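Local coordinates for protein HepC.19480.a.B1 (PDB 6MTZ) that is of unknown function but probably acts as a phosphoesterase of the DHH/DHHA1 family, at residues N240-K254 with M272-N286. Numbering follows the deposited sequence. Where two conformers were deposited one is given.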
loop_
_atom_site.group_PDB
_atom_site.type_symbol
_atom_site.label_atom_id
_atom_site.label_comp_id
_atom_site.label_asym_id
_atom_site.label_seq_id
_atom_site.Cartn_x
_atom_site.Cartn_y
_atom_site.Cartn_z
ATOM N N ASN A 240 2.797 20.639 2.999
ATOM C CA ASN A 240 2.083 20.706 4.275
ATOM C C ASN A 240 0.814 19.866 4.278
ATOM O O ASN A 240 0.425 19.345 5.329
ATOM C CB ASN A 240 1.773 22.152 4.646
ATOM C CG ASN A 240 3.021 22.910 5.020
ATOM O OD1 ASN A 240 3.965 22.334 5.561
ATOM N ND2 ASN A 240 3.055 24.191 4.705
ATOM N N ILE A 241 0.148 19.724 3.131
ATOM C CA ILE A 241 -1.041 18.878 3.083
ATOM C C ILE A 241 -0.670 17.425 3.346
ATOM O O ILE A 241 -1.351 16.730 4.111
ATOM C CB ILE A 241 -1.755 19.052 1.737
ATOM C CG1 ILE A 241 -2.322 20.482 1.662
ATOM C CG2 ILE A 241 -2.860 17.978 1.547
ATOM C CD1 ILE A 241 -2.778 20.850 0.274
ATOM N N SER A 242 0.426 16.954 2.740
ATOM C CA SER A 242 0.847 15.568 2.933
ATOM C C SER A 242 1.275 15.319 4.375
ATOM O O SER A 242 0.868 14.326 4.989
ATOM C CB SER A 242 1.995 15.228 1.973
ATOM O OG SER A 242 2.619 14.010 2.342
ATOM N N SER A 243 2.125 16.200 4.927
ATOM C CA SER A 243 2.603 15.972 6.293
ATOM C C SER A 243 1.460 16.083 7.292
ATOM O O SER A 243 1.397 15.305 8.245
ATOM C CB SER A 243 3.742 16.938 6.641
ATOM O OG SER A 243 3.482 18.249 6.169
ATOM N N ASN A 244 0.505 16.981 7.046
ATOM C CA ASN A 244 -0.651 17.079 7.931
ATOM C C ASN A 244 -1.522 15.834 7.867
ATOM O O ASN A 244 -1.958 15.323 8.905
ATOM C CB ASN A 244 -1.470 18.318 7.604
ATOM C CG ASN A 244 -1.606 19.216 8.795
ATOM O OD1 ASN A 244 -2.396 18.939 9.703
ATOM N ND2 ASN A 244 -0.809 20.277 8.831
ATOM N N ALA A 245 -1.809 15.345 6.658
ATOM C CA ALA A 245 -2.584 14.117 6.537
ATOM C C ALA A 245 -1.889 12.959 7.257
ATOM O O ALA A 245 -2.542 12.171 7.954
ATOM C CB ALA A 245 -2.818 13.789 5.059
ATOM N N GLN A 246 -0.560 12.860 7.139
ATOM C CA GLN A 246 0.154 11.745 7.758
ATOM C C GLN A 246 0.204 11.879 9.276
ATOM O O GLN A 246 -0.068 10.910 9.995
ATOM C CB GLN A 246 1.551 11.626 7.157
ATOM C CG GLN A 246 1.468 11.126 5.716
ATOM C CD GLN A 246 2.811 10.892 5.066
ATOM O OE1 GLN A 246 3.188 9.747 4.763
ATOM N NE2 GLN A 246 3.534 11.979 4.814
ATOM N N THR A 247 0.543 13.071 9.788
ATOM C CA THR A 247 0.602 13.248 11.240
ATOM C C THR A 247 -0.739 12.922 11.898
ATOM O O THR A 247 -0.773 12.315 12.979
ATOM C CB THR A 247 1.039 14.673 11.607
ATOM O OG1 THR A 247 0.128 15.624 11.049
ATOM C CG2 THR A 247 2.440 14.960 11.089
ATOM N N HIS A 248 -1.858 13.312 11.268
ATOM C CA HIS A 248 -3.165 12.978 11.827
ATOM C C HIS A 248 -3.336 11.469 11.953
ATOM O O HIS A 248 -3.829 10.971 12.975
ATOM C CB HIS A 248 -4.302 13.552 10.982
ATOM C CG HIS A 248 -5.665 13.157 11.475
ATOM N ND1 HIS A 248 -6.361 12.076 10.970
ATOM C CD2 HIS A 248 -6.452 13.686 12.443
ATOM C CE1 HIS A 248 -7.520 11.967 11.596
ATOM N NE2 HIS A 248 -7.599 12.932 12.495
ATOM N N LEU A 249 -2.923 10.727 10.923
ATOM C CA LEU A 249 -2.968 9.272 11.007
ATOM C C LEU A 249 -1.958 8.741 12.017
ATOM O O LEU A 249 -2.227 7.735 12.680
ATOM C CB LEU A 249 -2.737 8.661 9.628
ATOM C CG LEU A 249 -3.803 9.071 8.604
ATOM C CD1 LEU A 249 -3.448 8.555 7.205
ATOM C CD2 LEU A 249 -5.181 8.559 9.023
ATOM N N LEU A 250 -0.806 9.409 12.167
ATOM C CA LEU A 250 0.159 8.973 13.174
ATOM C C LEU A 250 -0.359 9.219 14.583
ATOM O O LEU A 250 -0.083 8.416 15.491
ATOM C CB LEU A 250 1.510 9.684 12.980
ATOM C CG LEU A 250 2.332 9.331 11.734
ATOM C CD1 LEU A 250 3.598 10.162 11.680
ATOM C CD2 LEU A 250 2.651 7.834 11.687
ATOM N N SER A 251 -1.107 10.315 14.786
ATOM C CA SER A 251 -1.580 10.661 16.128
ATOM C C SER A 251 -2.455 9.560 16.706
ATOM O O SER A 251 -2.497 9.380 17.925
ATOM C CB SER A 251 -2.345 11.989 16.106
ATOM O OG SER A 251 -1.465 13.074 15.895
ATOM N N LEU A 252 -3.126 8.792 15.847
ATOM C CA LEU A 252 -3.918 7.667 16.322
ATOM C C LEU A 252 -3.078 6.444 16.670
ATOM O O LEU A 252 -3.643 5.445 17.123
ATOM C CB LEU A 252 -4.956 7.279 15.271
ATOM C CG LEU A 252 -5.672 8.397 14.503
ATOM C CD1 LEU A 252 -6.622 7.776 13.492
ATOM C CD2 LEU A 252 -6.416 9.351 15.425
ATOM N N LYS A 253 -1.757 6.489 16.471
ATOM C CA LYS A 253 -0.876 5.341 16.677
ATOM C C LYS A 253 0.058 5.529 17.865
ATOM O O LYS A 253 1.017 4.759 18.013
ATOM C CB LYS A 253 -0.048 5.080 15.406
ATOM C CG LYS A 253 -0.839 4.605 14.180
ATOM C CD LYS A 253 0.064 4.538 12.937
ATOM C CE LYS A 253 -0.711 4.202 11.687
ATOM N NZ LYS A 253 -1.148 2.789 11.718
ATOM N N LYS A 254 -0.196 6.531 18.714
ATOM C CA LYS A 254 0.772 6.916 19.738
ATOM C C LYS A 254 1.103 5.754 20.660
ATOM O O LYS A 254 2.252 5.594 21.086
ATOM C CB LYS A 254 0.249 8.107 20.550
ATOM C CG LYS A 254 0.191 9.408 19.762
ATOM C CD LYS A 254 -0.067 10.620 20.645
ATOM C CE LYS A 254 -1.511 10.696 21.118
ATOM N NZ LYS A 254 -1.776 11.972 21.834
ATOM N N MET A 272 9.375 5.890 6.323
ATOM C CA MET A 272 8.776 7.167 5.920
ATOM C C MET A 272 9.743 8.082 5.176
ATOM O O MET A 272 9.286 8.964 4.438
ATOM C CB MET A 272 8.189 7.867 7.135
ATOM C CG MET A 272 7.072 7.025 7.738
ATOM S SD MET A 272 5.852 7.949 8.673
ATOM C CE MET A 272 5.050 8.891 7.366
ATOM N N GLY A 273 11.049 7.908 5.348
ATOM C CA GLY A 273 12.025 8.552 4.465
ATOM C C GLY A 273 12.474 9.914 4.989
ATOM O O GLY A 273 13.162 9.991 6.011
ATOM N N GLY A 274 12.113 10.976 4.268
ATOM C CA GLY A 274 12.455 12.331 4.672
ATOM C C GLY A 274 11.460 12.867 5.678
ATOM O O GLY A 274 10.289 13.073 5.349
ATOM N N ILE A 275 11.908 13.107 6.909
ATOM C CA ILE A 275 10.988 13.253 8.025
ATOM C C ILE A 275 11.029 14.646 8.645
ATOM O O ILE A 275 10.395 14.872 9.678
ATOM C CB ILE A 275 11.259 12.178 9.094
ATOM C CG1 ILE A 275 12.606 12.435 9.764
ATOM C CG2 ILE A 275 11.243 10.769 8.470
ATOM C CD1 ILE A 275 12.732 11.739 11.083
ATOM N N SER A 276 11.751 15.596 8.042
ATOM C CA SER A 276 11.895 16.901 8.686
ATOM C C SER A 276 10.536 17.583 8.875
ATOM O O SER A 276 10.128 17.878 10.003
ATOM C CB SER A 276 12.860 17.785 7.895
ATOM O OG SER A 276 14.193 17.333 8.068
ATOM N N VAL A 277 9.797 17.794 7.787
ATOM C CA VAL A 277 8.485 18.428 7.899
ATOM C C VAL A 277 7.559 17.579 8.762
ATOM O O VAL A 277 6.867 18.086 9.654
ATOM C CB VAL A 277 7.880 18.673 6.506
ATOM C CG1 VAL A 277 6.603 19.550 6.618
ATOM C CG2 VAL A 277 8.917 19.300 5.572
ATOM N N LEU A 278 7.555 16.265 8.519
ATOM C CA LEU A 278 6.646 15.373 9.230
ATOM C C LEU A 278 6.889 15.419 10.732
ATOM O O LEU A 278 5.958 15.621 11.522
ATOM C CB LEU A 278 6.818 13.941 8.711
ATOM C CG LEU A 278 5.952 12.925 9.453
ATOM C CD1 LEU A 278 4.523 13.020 8.944
ATOM C CD2 LEU A 278 6.492 11.529 9.305
ATOM N N ALA A 279 8.138 15.201 11.146
ATOM C CA ALA A 279 8.450 15.112 12.566
ATOM C C ALA A 279 8.260 16.457 13.255
ATOM O O ALA A 279 7.756 16.514 14.382
ATOM C CB ALA A 279 9.877 14.598 12.757
ATOM N N ASN A 280 8.644 17.550 12.593
ATOM C CA ASN A 280 8.427 18.867 13.180
ATOM C C ASN A 280 6.948 19.087 13.480
ATOM O O ASN A 280 6.590 19.557 14.565
ATOM C CB ASN A 280 8.961 19.959 12.252
ATOM C CG ASN A 280 8.995 21.334 12.922
ATOM O OD1 ASN A 280 9.910 21.632 13.687
ATOM N ND2 ASN A 280 7.997 22.172 12.638
ATOM N N LEU A 281 6.072 18.722 12.541
ATOM C CA LEU A 281 4.636 18.875 12.762
ATOM C C LEU A 281 4.125 17.907 13.827
ATOM O O LEU A 281 3.301 18.287 14.665
ATOM C CB LEU A 281 3.885 18.672 11.449
ATOM C CG LEU A 281 2.378 18.864 11.480
ATOM C CD1 LEU A 281 2.022 20.275 12.005
ATOM C CD2 LEU A 281 1.835 18.649 10.079
ATOM N N PHE A 282 4.593 16.652 13.815
ATOM C CA PHE A 282 4.130 15.705 14.826
ATOM C C PHE A 282 4.505 16.179 16.220
ATOM O O PHE A 282 3.694 16.126 17.152
ATOM C CB PHE A 282 4.708 14.302 14.603
ATOM C CG PHE A 282 4.213 13.307 15.623
ATOM C CD1 PHE A 282 4.875 13.128 16.824
ATOM C CD2 PHE A 282 3.032 12.608 15.409
ATOM C CE1 PHE A 282 4.390 12.242 17.773
ATOM C CE2 PHE A 282 2.541 11.728 16.353
ATOM C CZ PHE A 282 3.215 11.551 17.537
ATOM N N LEU A 283 5.758 16.596 16.387
ATOM C CA LEU A 283 6.223 17.019 17.698
ATOM C C LEU A 283 5.506 18.276 18.164
ATOM O O LEU A 283 5.234 18.421 19.360
ATOM C CB LEU A 283 7.736 17.222 17.662
ATOM C CG LEU A 283 8.497 15.913 17.430
ATOM C CD1 LEU A 283 9.984 16.137 17.155
ATOM C CD2 LEU A 283 8.307 14.970 18.616
ATOM N N THR A 284 5.151 19.175 17.244
ATOM C CA THR A 284 4.385 20.351 17.646
ATOM C C THR A 284 2.983 19.959 18.107
ATOM O O THR A 284 2.529 20.381 19.178
ATOM C CB THR A 284 4.314 21.361 16.499
ATOM O OG1 THR A 284 5.640 21.756 16.121
ATOM C CG2 THR A 284 3.541 22.585 16.928
ATOM N N GLN A 285 2.285 19.146 17.310
ATOM C CA GLN A 285 0.932 18.721 17.656
ATOM C C GLN A 285 0.901 17.797 18.870
ATOM O O GLN A 285 -0.151 17.662 19.508
ATOM C CB GLN A 285 0.279 18.012 16.461
ATOM C CG GLN A 285 0.003 18.872 15.226
ATOM C CD GLN A 285 -0.548 18.046 14.063
ATOM O OE1 GLN A 285 -0.535 16.816 14.101
ATOM N NE2 GLN A 285 -1.034 18.722 13.030
ATOM N N ASN A 286 2.014 17.143 19.196
ATOM C CA ASN A 286 2.057 16.158 20.272
ATOM C C ASN A 286 3.230 16.481 21.179
ATOM O O ASN A 286 4.238 15.764 21.198
ATOM C CB ASN A 286 2.156 14.741 19.709
ATOM C CG ASN A 286 0.977 14.394 18.833
ATOM O OD1 ASN A 286 -0.070 13.965 19.322
ATOM N ND2 ASN A 286 1.128 14.606 17.533
#
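Thr247 and Leu278 interlock as reciprocal knobs: Thr247 sits among Leu278, Leu281, Phe282 and Gln285, Leu278 among Ser243, Gln246, Thr247 and Leu250. The helix axes approach to 9.1 Å and cross at -51°. The small side chain of Ser243 goes with the nearest pair of backbones, its CA 5.0 Å from Leu278 CA.

Apolar contacts dominate. Leu278 CG is anti to the backbone N (chi1 177°), which swings CD1 to 3.6 Å from Thr247 CG2 while the two side chains slide past each other in opposite directions. Its other branch, CD2, meets Leu250 CD1 tip to tip at 4.0 Å. Leu250 CB approaches the Phe282 ring obliquely, whereas Lys254 CG lies at the ring edge, near its plane.

A methyl also meets an amide: the side chains of Leu281 and Asn244 cross at about a right angle, Leu281 CD2 3.3 Å from Asn244 ND2.

Helix 276-285 links the parallel neighbours 264-270 and 291-295 of the mixed sheet, a beta-alpha-beta crossover in what is probably the DHHA1-like domain; helix 238-251 packs against it. Tyr292 of strand 291-295 touches Leu250, Met272 and Leu278.

The one hydrogen bond between the segments lies near the C-terminal ends of both helices. Asn286 ND2 gives this weak 3.4 Å bond to Ser251 OG (N-H...O 156°) and a firmer one, 3.0 Å, to Phe282 O on an in-plane lone pair, while sitting above one face of the Phe282 ring, offset toward its rim. Ser251 OG in turn donates to Thr247 O at 3.1 Å. Near Met272 CE, Gln246 OE1 accepts from Asn185 N.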